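Local coordinates for putative type VI secretion protein (Escherichia coli, PDB 6SKI), which acts as a phospholipase effector of the type VI secretion system, is carried by the VgrG spike and probably hydrolyses membrane lipids of target cells, at residues N101-L105 with A417-L421; E237-L243 with A276-I282; D426-E430 with K463-L467. All coordinates share one frame; numbering follows the deposited sequence.

Contact 1 (N101-L105 with A417-L421); sequences NIHWL and ANVCL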
loop_
_atom_site.group_PDB
_atom_site.type_symbol
_atom_site.label_atom_id
_atom_site.label_comp_id
_atom_site.label_asym_id
_atom_site.label_seq_id
_atom_site.Cartn_x
_atom_site.Cartn_y
_atom_site.Cartn_z
ATOM N N ASN A 101 8.431 0.731 -2.624
ATOM C CA ASN A 101 8.934 -0.477 -3.252
ATOM C C ASN A 101 7.912 -1.100 -4.185
ATOM O O ASN A 101 8.285 -1.900 -5.046
ATOM C CB ASN A 101 9.341 -1.495 -2.185
ATOM C CG ASN A 101 10.746 -1.277 -1.684
ATOM O OD1 ASN A 101 11.523 -0.542 -2.286
ATOM N ND2 ASN A 101 11.079 -1.909 -0.569
ATOM N N ILE A 102 6.639 -0.730 -4.047
ATOM C CA ILE A 102 5.630 -1.163 -5.004
ATOM C C ILE A 102 5.831 -0.453 -6.333
ATOM O O ILE A 102 5.645 -1.043 -7.401
ATOM C CB ILE A 102 4.222 -0.926 -4.430
ATOM C CG1 ILE A 102 4.029 -1.756 -3.163
ATOM C CG2 ILE A 102 3.161 -1.266 -5.452
ATOM C CD1 ILE A 102 4.195 -3.231 -3.387
ATOM N N HIS A 103 6.240 0.815 -6.290
ATOM C CA HIS A 103 6.603 1.526 -7.509
ATOM C C HIS A 103 7.732 0.817 -8.245
ATOM O O HIS A 103 7.673 0.618 -9.462
ATOM C CB HIS A 103 7.007 2.959 -7.169
ATOM C CG HIS A 103 7.437 3.762 -8.354
ATOM N ND1 HIS A 103 8.757 3.885 -8.727
ATOM C CD2 HIS A 103 6.727 4.497 -9.241
ATOM C CE1 HIS A 103 8.840 4.648 -9.800
ATOM N NE2 HIS A 103 7.622 5.036 -10.130
ATOM N N TRP A 104 8.771 0.418 -7.513
ATOM C CA TRP A 104 9.924 -0.213 -8.141
ATOM C C TRP A 104 9.592 -1.617 -8.620
ATOM O O TRP A 104 10.096 -2.058 -9.657
ATOM C CB TRP A 104 11.094 -0.234 -7.166
ATOM C CG TRP A 104 11.573 1.127 -6.810
ATOM C CD1 TRP A 104 11.637 1.669 -5.567
ATOM C CD2 TRP A 104 12.052 2.130 -7.710
ATOM N NE1 TRP A 104 12.123 2.948 -5.632
ATOM C CE2 TRP A 104 12.388 3.254 -6.940
ATOM C CE3 TRP A 104 12.232 2.183 -9.095
ATOM C CZ2 TRP A 104 12.892 4.420 -7.504
ATOM C CZ3 TRP A 104 12.730 3.338 -9.651
ATOM C CH2 TRP A 104 13.055 4.442 -8.859
ATOM N N LEU A 105 8.757 -2.340 -7.874
ATOM C CA LEU A 105 8.309 -3.647 -8.336
ATOM C C LEU A 105 7.476 -3.521 -9.602
ATOM O O LEU A 105 7.576 -4.361 -10.502
ATOM C CB LEU A 105 7.510 -4.341 -7.238
ATOM C CG LEU A 105 8.300 -5.010 -6.119
ATOM C CD1 LEU A 105 7.357 -5.442 -5.022
ATOM C CD2 LEU A 105 9.101 -6.184 -6.626
ATOM N N ALA A 417 15.380 0.241 1.990
ATOM C CA ALA A 417 14.226 -0.187 1.226
ATOM C C ALA A 417 14.627 -0.814 -0.095
ATOM O O ALA A 417 13.861 -1.609 -0.640
ATOM C CB ALA A 417 13.287 0.993 0.976
ATOM N N ASN A 418 15.838 -0.541 -0.579
ATOM C CA ASN A 418 16.352 -1.271 -1.730
ATOM C C ASN A 418 16.699 -2.705 -1.350
ATOM O O ASN A 418 16.485 -3.634 -2.136
ATOM C CB ASN A 418 17.570 -0.551 -2.297
ATOM C CG ASN A 418 17.234 0.821 -2.828
ATOM O OD1 ASN A 418 16.100 1.086 -3.218
ATOM N ND2 ASN A 418 18.218 1.708 -2.839
ATOM N N VAL A 419 17.216 -2.904 -0.138
ATOM C CA VAL A 419 17.452 -4.255 0.357
ATOM C C VAL A 419 16.135 -5.003 0.496
ATOM O O VAL A 419 16.017 -6.168 0.099
ATOM C CB VAL A 419 18.215 -4.203 1.693
ATOM C CG1 VAL A 419 18.415 -5.598 2.248
ATOM C CG2 VAL A 419 19.541 -3.493 1.522
ATOM N N CYS A 420 15.121 -4.343 1.057
ATOM C CA CYS A 420 13.816 -4.986 1.178
ATOM C C CYS A 420 13.211 -5.276 -0.190
ATOM O O CYS A 420 12.561 -6.312 -0.380
ATOM C CB CYS A 420 12.891 -4.103 2.006
ATOM S SG CYS A 420 13.479 -3.869 3.689
ATOM N N LEU A 421 13.438 -4.382 -1.152
ATOM C CA LEU A 421 13.040 -4.622 -2.530
ATOM C C LEU A 421 13.690 -5.880 -3.078
ATOM O O LEU A 421 13.037 -6.690 -3.736
ATOM C CB LEU A 421 13.424 -3.422 -3.388
ATOM C CG LEU A 421 12.945 -3.439 -4.832
ATOM C CD1 LEU A 421 11.436 -3.476 -4.901
ATOM C CD2 LEU A 421 13.496 -2.243 -5.553
#
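Asn101, in the first turn of helix 101-108, supplies the one hydrogen bond that joins this segment to residues 417-421. Its ND2 donates to Ala417 O over 2.8 Å, with an N-H...O angle of 144°; the oxygen sits close to the amide plane of Asn101, while the nitrogen is tilted somewhat from the plane of the carbonyl. Ala417 O is already the acceptor for Leu421 N within its own helix, so Asn101 adds a second donor to a helical carbonyl without displacing the first. CG of Asn101 stands beside the backbone N, which sends the amide out across the gap, with Cys420 CB and Ala417 CB packed close to ND2. A weak bond from the same ND2 to Ile313 O ties the amide to a neighbouring loop.

The axes of segments 101-105 and 417-421 cross at -47°, 10.3 Å apart at closest approach. Both helices pack on the sheet face that bears Phe194, consistent with an alpha/beta-hydrolase-like fold: Ile102 and Leu105 press on Phe42 of strand 22-43 and Phe194 of strand 184-195, and Leu105 also touches Met424 and Leu425 further along helix 416-431.

Apolar contact comes almost entirely through Leu421, whose CG lies anti to the backbone N (chi1 -174°), and its two methyls divide the work. CD2 meets Trp104 at the root of the side chain, 3.5 Å from CB, and the two side chains cross at about a right angle, with the indole carrying on past the leucine. The Leu421 and Leu105 side chains slide past each other in opposite directions, Leu421 CD1 lying 3.7 Å from Leu105 CG and also 3.5 Å from Asn101 O. Leu421 CB packs against the amide, 3.6 Å from Asn101 OD1.

Contact 2 (E237-L243 with A276-I282); sequences EVRFLGL and AKKVFQI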
loop_
_atom_site.group_PDB
_atom_site.type_symbol
_atom_site.label_atom_id
_atom_site.label_comp_id
_atom_site.label_asym_id
_atom_site.label_seq_id
_atom_site.Cartn_x
_atom_site.Cartn_y
_atom_site.Cartn_z
ATOM N N GLU A 237 -6.649 -16.871 -10.647
ATOM C CA GLU A 237 -5.924 -17.489 -9.550
ATOM C C GLU A 237 -4.774 -16.569 -9.171
ATOM O O GLU A 237 -4.272 -15.816 -10.005
ATOM C CB GLU A 237 -5.423 -18.883 -9.950
ATOM C CG GLU A 237 -4.526 -19.567 -8.945
ATOM C CD GLU A 237 -4.350 -21.039 -9.239
ATOM O OE1 GLU A 237 -4.945 -21.522 -10.224
ATOM O OE2 GLU A 237 -3.617 -21.714 -8.487
ATOM N N VAL A 238 -4.367 -16.613 -7.907
ATOM C CA VAL A 238 -3.260 -15.799 -7.419
ATOM C C VAL A 238 -2.020 -16.678 -7.343
ATOM O O VAL A 238 -2.032 -17.726 -6.689
ATOM C CB VAL A 238 -3.573 -15.167 -6.056
ATOM C CG1 VAL A 238 -2.381 -14.373 -5.565
ATOM C CG2 VAL A 238 -4.782 -14.270 -6.157
ATOM N N ARG A 239 -0.953 -16.257 -8.023
ATOM C CA ARG A 239 0.300 -17.001 -7.997
ATOM C C ARG A 239 1.170 -16.587 -6.817
ATOM O O ARG A 239 1.569 -17.425 -6.003
ATOM C CB ARG A 239 1.055 -16.808 -9.313
ATOM C CG ARG A 239 2.238 -17.741 -9.473
ATOM C CD ARG A 239 2.956 -17.522 -10.785
ATOM N NE ARG A 239 3.156 -16.109 -11.080
ATOM C CZ ARG A 239 3.769 -15.661 -12.168
ATOM N NH1 ARG A 239 4.242 -16.517 -13.059
ATOM N NH2 ARG A 239 3.913 -14.361 -12.364
ATOM N N PHE A 240 1.479 -15.298 -6.712
ATOM C CA PHE A 240 2.331 -14.783 -5.651
ATOM C C PHE A 240 1.657 -13.604 -4.971
ATOM O O PHE A 240 1.159 -12.696 -5.642
ATOM C CB PHE A 240 3.699 -14.358 -6.185
ATOM C CG PHE A 240 4.620 -13.825 -5.126
ATOM C CD1 PHE A 240 5.152 -14.664 -4.169
ATOM C CD2 PHE A 240 4.943 -12.484 -5.084
ATOM C CE1 PHE A 240 5.992 -14.179 -3.199
ATOM C CE2 PHE A 240 5.784 -11.996 -4.112
ATOM C CZ PHE A 240 6.306 -12.845 -3.169
ATOM N N LEU A 241 1.644 -13.624 -3.643
ATOM C CA LEU A 241 1.163 -12.514 -2.829
ATOM C C LEU A 241 2.363 -11.906 -2.116
ATOM O O LEU A 241 2.958 -12.540 -1.240
ATOM C CB LEU A 241 0.110 -12.987 -1.832
ATOM C CG LEU A 241 -0.693 -11.922 -1.089
ATOM C CD1 LEU A 241 -1.408 -11.021 -2.059
ATOM C CD2 LEU A 241 -1.683 -12.577 -0.150
ATOM N N GLY A 242 2.721 -10.684 -2.493
ATOM C CA GLY A 242 3.852 -10.019 -1.882
ATOM C C GLY A 242 3.435 -8.839 -1.038
ATOM O O GLY A 242 2.946 -7.836 -1.560
ATOM N N LEU A 243 3.629 -8.940 0.272
ATOM C CA LEU A 243 3.179 -7.930 1.215
ATOM C C LEU A 243 4.386 -7.308 1.895
ATOM O O LEU A 243 5.337 -8.009 2.247
ATOM C CB LEU A 243 2.247 -8.539 2.257
ATOM C CG LEU A 243 1.169 -9.472 1.711
ATOM C CD1 LEU A 243 0.587 -10.305 2.831
ATOM C CD2 LEU A 243 0.087 -8.693 0.991
ATOM N N ALA A 276 -3.207 -18.349 -2.348
ATOM C CA ALA A 276 -2.186 -18.136 -3.363
ATOM C C ALA A 276 -1.240 -19.321 -3.327
ATOM O O ALA A 276 -1.229 -20.104 -2.376
ATOM C CB ALA A 276 -1.429 -16.826 -3.139
ATOM N N LYS A 277 -0.441 -19.449 -4.383
ATOM C CA LYS A 277 0.518 -20.545 -4.432
ATOM C C LYS A 277 1.732 -20.247 -3.564
ATOM O O LYS A 277 2.226 -21.127 -2.853
ATOM C CB LYS A 277 0.919 -20.825 -5.880
ATOM C CG LYS A 277 -0.279 -21.092 -6.775
ATOM C CD LYS A 277 0.121 -21.682 -8.114
ATOM C CE LYS A 277 0.216 -20.612 -9.187
ATOM N NZ LYS A 277 -1.117 -20.244 -9.738
ATOM N N LYS A 278 2.218 -19.010 -3.600
ATOM C CA LYS A 278 3.289 -18.559 -2.726
ATOM C C LYS A 278 2.913 -17.208 -2.142
ATOM O O LYS A 278 2.422 -16.330 -2.856
ATOM C CB LYS A 278 4.619 -18.449 -3.474
ATOM C CG LYS A 278 5.100 -19.747 -4.095
ATOM C CD LYS A 278 5.426 -20.779 -3.040
ATOM C CE LYS A 278 6.428 -21.790 -3.556
ATOM N NZ LYS A 278 7.476 -21.140 -4.385
ATOM N N VAL A 279 3.128 -17.048 -0.840
ATOM C CA VAL A 279 2.886 -15.791 -0.144
ATOM C C VAL A 279 4.142 -15.439 0.636
ATOM O O VAL A 279 4.734 -16.308 1.285
ATOM C CB VAL A 279 1.669 -15.874 0.797
ATOM C CG1 VAL A 279 1.462 -14.561 1.522
ATOM C CG2 VAL A 279 0.422 -16.256 0.025
ATOM N N PHE A 280 4.558 -14.179 0.559
ATOM C CA PHE A 280 5.716 -13.700 1.299
ATOM C C PHE A 280 5.422 -12.321 1.859
ATOM O O PHE A 280 4.957 -11.441 1.131
ATOM C CB PHE A 280 6.958 -13.641 0.411
ATOM C CG PHE A 280 8.214 -13.286 1.148
ATOM C CD1 PHE A 280 8.761 -14.158 2.067
ATOM C CD2 PHE A 280 8.841 -12.076 0.929
ATOM C CE1 PHE A 280 9.911 -13.832 2.743
ATOM C CE2 PHE A 280 9.993 -11.751 1.601
ATOM C CZ PHE A 280 10.526 -12.629 2.511
ATOM N N GLN A 281 5.683 -12.135 3.148
ATOM C CA GLN A 281 5.612 -10.826 3.772
ATOM C C GLN A 281 6.947 -10.463 4.395
ATOM O O GLN A 281 7.595 -11.297 5.032
ATOM C CB GLN A 281 4.538 -10.752 4.851
ATOM C CG GLN A 281 4.203 -9.326 5.223
ATOM C CD GLN A 281 3.059 -9.213 6.192
ATOM O OE1 GLN A 281 2.895 -10.045 7.075
ATOM N NE2 GLN A 281 2.266 -8.167 6.041
ATOM N N ILE A 282 7.349 -9.215 4.206
ATOM C CA ILE A 282 8.420 -8.610 4.981
ATOM C C ILE A 282 7.768 -7.781 6.076
ATOM O O ILE A 282 6.648 -7.290 5.903
ATOM C CB ILE A 282 9.352 -7.762 4.103
ATOM C CG1 ILE A 282 9.688 -8.516 2.821
ATOM C CG2 ILE A 282 10.634 -7.461 4.844
ATOM C CD1 ILE A 282 10.560 -7.748 1.870
#
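Phe240 lays its ring beside the root of Phe280, with CZ 3.7 Å from Phe280 CB. The two phenylalanines point the same way, each with CG anti to its backbone N (chi1 -180° for Phe240). Lys278 CB comes up in plane at the edge of the Phe240 ring, 3.9 Å from CD1. Helix 416-431 covers this face of the sheet, bringing Ala428 and Ala431 to Phe240 and Ala427 to Phe280.

Underneath runs a regular parallel ladder. Lys278 N donates to Arg239 O, Leu241 N to Lys278 O, Phe280 N to Leu241 O at 2.9 Å, Leu243 N to Phe280 O and Ile282 N to Leu243 O. Such neighbouring parallel strands belong to the central sheet of the alpha/beta-hydrolase fold, and strand 237-243 leads toward Asp245, probably the acid of a Ser197-His310-Asp245 triad.

On the face bearing Leu241 and Leu243, Leu241 CB meets Val279 CG2 at 3.8 Å, and Leu243 CB packs on Gln281 CG at 3.6 Å. Helix 198-211 lies over the two leucines. The ladder is less regular where it begins: Lys277 N bonds to Val238 O at 3.3 Å and only weakly to Arg239 O. The bent Lys277 chain passes CE over Arg239 CG and brings NZ to Glu237 OE2, a weak salt bridge of 3.2 Å, while the Arg239 guanidinium pairs with Asp192.

Contact 3 (D426-E430 with K463-L467); sequences DAAQE and KAVRL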
loop_
_atom_site.group_PDB
_atom_site.type_symbol
_atom_site.label_atom_id
_atom_site.label_comp_id
_atom_site.label_asym_id
_atom_site.label_seq_id
_atom_site.Cartn_x
_atom_site.Cartn_y
_atom_site.Cartn_z
ATOM N N ASP A 426 13.529 -11.541 -4.740
ATOM C CA ASP A 426 13.954 -12.931 -4.632
ATOM C C ASP A 426 12.770 -13.840 -4.341
ATOM O O ASP A 426 12.635 -14.909 -4.950
ATOM C CB ASP A 426 15.018 -13.063 -3.545
ATOM C CG ASP A 426 15.650 -14.435 -3.514
ATOM O OD1 ASP A 426 15.872 -15.013 -4.595
ATOM O OD2 ASP A 426 15.926 -14.936 -2.405
ATOM N N ALA A 427 11.890 -13.424 -3.430
ATOM C CA ALA A 427 10.719 -14.234 -3.113
ATOM C C ALA A 427 9.821 -14.406 -4.331
ATOM O O ALA A 427 9.383 -15.520 -4.647
ATOM C CB ALA A 427 9.943 -13.598 -1.964
ATOM N N ALA A 428 9.546 -13.309 -5.038
ATOM C CA ALA A 428 8.667 -13.380 -6.196
ATOM C C ALA A 428 9.284 -14.214 -7.309
ATOM O O ALA A 428 8.593 -15.011 -7.951
ATOM C CB ALA A 428 8.340 -11.974 -6.689
ATOM N N GLN A 429 10.586 -14.053 -7.549
ATOM C CA GLN A 429 11.255 -14.842 -8.575
ATOM C C GLN A 429 11.269 -16.319 -8.221
ATOM O O GLN A 429 11.223 -17.170 -9.115
ATOM C CB GLN A 429 12.673 -14.318 -8.779
ATOM C CG GLN A 429 12.740 -13.081 -9.652
ATOM C CD GLN A 429 14.023 -12.301 -9.465
ATOM O OE1 GLN A 429 14.931 -12.740 -8.761
ATOM N NE2 GLN A 429 14.102 -11.135 -10.090
ATOM N N GLU A 430 11.340 -16.650 -6.929
ATOM C CA GLU A 430 11.148 -18.039 -6.530
ATOM C C GLU A 430 9.735 -18.504 -6.844
ATOM O O GLU A 430 9.534 -19.641 -7.286
ATOM C CB GLU A 430 11.442 -18.216 -5.044
ATOM C CG GLU A 430 12.885 -18.535 -4.724
ATOM C CD GLU A 430 13.098 -18.789 -3.248
ATOM O OE1 GLU A 430 14.232 -18.591 -2.767
ATOM O OE2 GLU A 430 12.130 -19.181 -2.567
ATOM N N LYS A 463 15.186 -16.541 2.128
ATOM C CA LYS A 463 15.167 -17.940 1.727
ATOM C C LYS A 463 14.898 -18.830 2.927
ATOM O O LYS A 463 14.076 -19.751 2.856
ATOM C CB LYS A 463 16.491 -18.316 1.065
ATOM C CG LYS A 463 16.754 -17.587 -0.233
ATOM C CD LYS A 463 18.110 -17.950 -0.805
ATOM C CE LYS A 463 18.409 -17.151 -2.061
ATOM N NZ LYS A 463 17.349 -17.304 -3.094
ATOM N N ALA A 464 15.520 -18.514 4.064
ATOM C CA ALA A 464 15.344 -19.343 5.246
ATOM C C ALA A 464 13.888 -19.362 5.682
ATOM O O ALA A 464 13.351 -20.417 6.033
ATOM C CB ALA A 464 16.244 -18.849 6.375
ATOM N N VAL A 465 13.222 -18.206 5.662
ATOM C CA VAL A 465 11.822 -18.194 6.069
ATOM C C VAL A 465 10.956 -18.827 4.989
ATOM O O VAL A 465 9.879 -19.363 5.273
ATOM C CB VAL A 465 11.367 -16.767 6.432
ATOM C CG1 VAL A 465 12.440 -16.071 7.242
ATOM C CG2 VAL A 465 11.012 -15.967 5.206
ATOM N N ARG A 466 11.412 -18.782 3.735
ATOM C CA ARG A 466 10.641 -19.396 2.659
ATOM C C ARG A 466 10.830 -20.906 2.641
ATOM O O ARG A 466 9.903 -21.650 2.303
ATOM C CB ARG A 466 11.019 -18.770 1.322
ATOM C CG ARG A 466 10.452 -17.374 1.155
ATOM C CD ARG A 466 10.503 -16.904 -0.278
ATOM N NE ARG A 466 11.815 -17.115 -0.871
ATOM C CZ ARG A 466 12.766 -16.190 -0.906
ATOM N NH1 ARG A 466 12.547 -14.996 -0.375
ATOM N NH2 ARG A 466 13.934 -16.457 -1.465
ATOM N N LEU A 467 12.017 -21.377 3.008
ATOM C CA LEU A 467 12.289 -22.800 3.144
ATOM C C LEU A 467 11.778 -23.367 4.458
ATOM O O LEU A 467 12.039 -24.537 4.753
ATOM C CB LEU A 467 13.791 -23.061 3.027
ATOM C CG LEU A 467 14.391 -23.059 1.623
ATOM C CD1 LEU A 467 15.811 -23.595 1.657
ATOM C CD2 LEU A 467 13.533 -23.877 0.681
#
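Arg466 and Glu430 come at each other from opposite directions, the centre of a four-residue salt-bridge network that joins the C-terminal parts of helices 416-431 and 452-466. The guanidinium grips the carboxylate side-on, NE to OE2 at 2.7 Å and NH2 to OE1, but the two groups are not coplanar. Their planes stand 77° apart, and both oxygens are met from above the carboxylate plane, although OE1 lies close to the plane of the guanidinium.

Asp426 is turned in much the same way. Its carboxylate stands 82° from the guanidinium, and NH2 of Arg466 reaches OD2 from above at 2.7 Å, which gives this one nitrogen two acid partners. Lys463 comes across Asp426 at about a right angle. Its chain runs extended until the last bend (chi4 -56°). There Lys463 NZ meets the syn lone pair of Asp426 OD2 at 2.8 Å. Weaker bonds run from the same NZ to Asp426 OD1 and Glu430 OE1. Two acids and two bases thus alternate at a partly exposed surface, where each charge has partners of opposite sign.

Beneath the charges, Phe280 of strand 278-284 makes a cation-pi contact with Arg466 and also touches Ala427 and Val465. Ala427 CA lies over one face of the Arg466 guanidinium, 3.3 Å above its plane and toward the rim, and Ala427 CB is 3.4 Å from Arg466 NH1.

Overall arrangement
Contacts 1 and 2 are buried, whereas contact 3 lies at the surface, and the chemistry follows: one hydrogen bond from a side-chain amide among apolar side chains in contact 1, a backbone ladder between hydrophobic layers in contact 2, and paired charges in contact 3. Helix 416-431 supplies one side of contacts 1 and 3, its earlier turns serving the first and its later ones the other, and packs on contact 2. Contacts 2 and 3 touch, their centres about 11 Å apart, through the two phenylalanines of the sheet face. Contacts 1 and 2 meet where Cys420 O approaches Ile282 CD1 at 3.3 Å. In sequence, contact 2 is nested within the loop closed by contact 1, and contact 3 follows both.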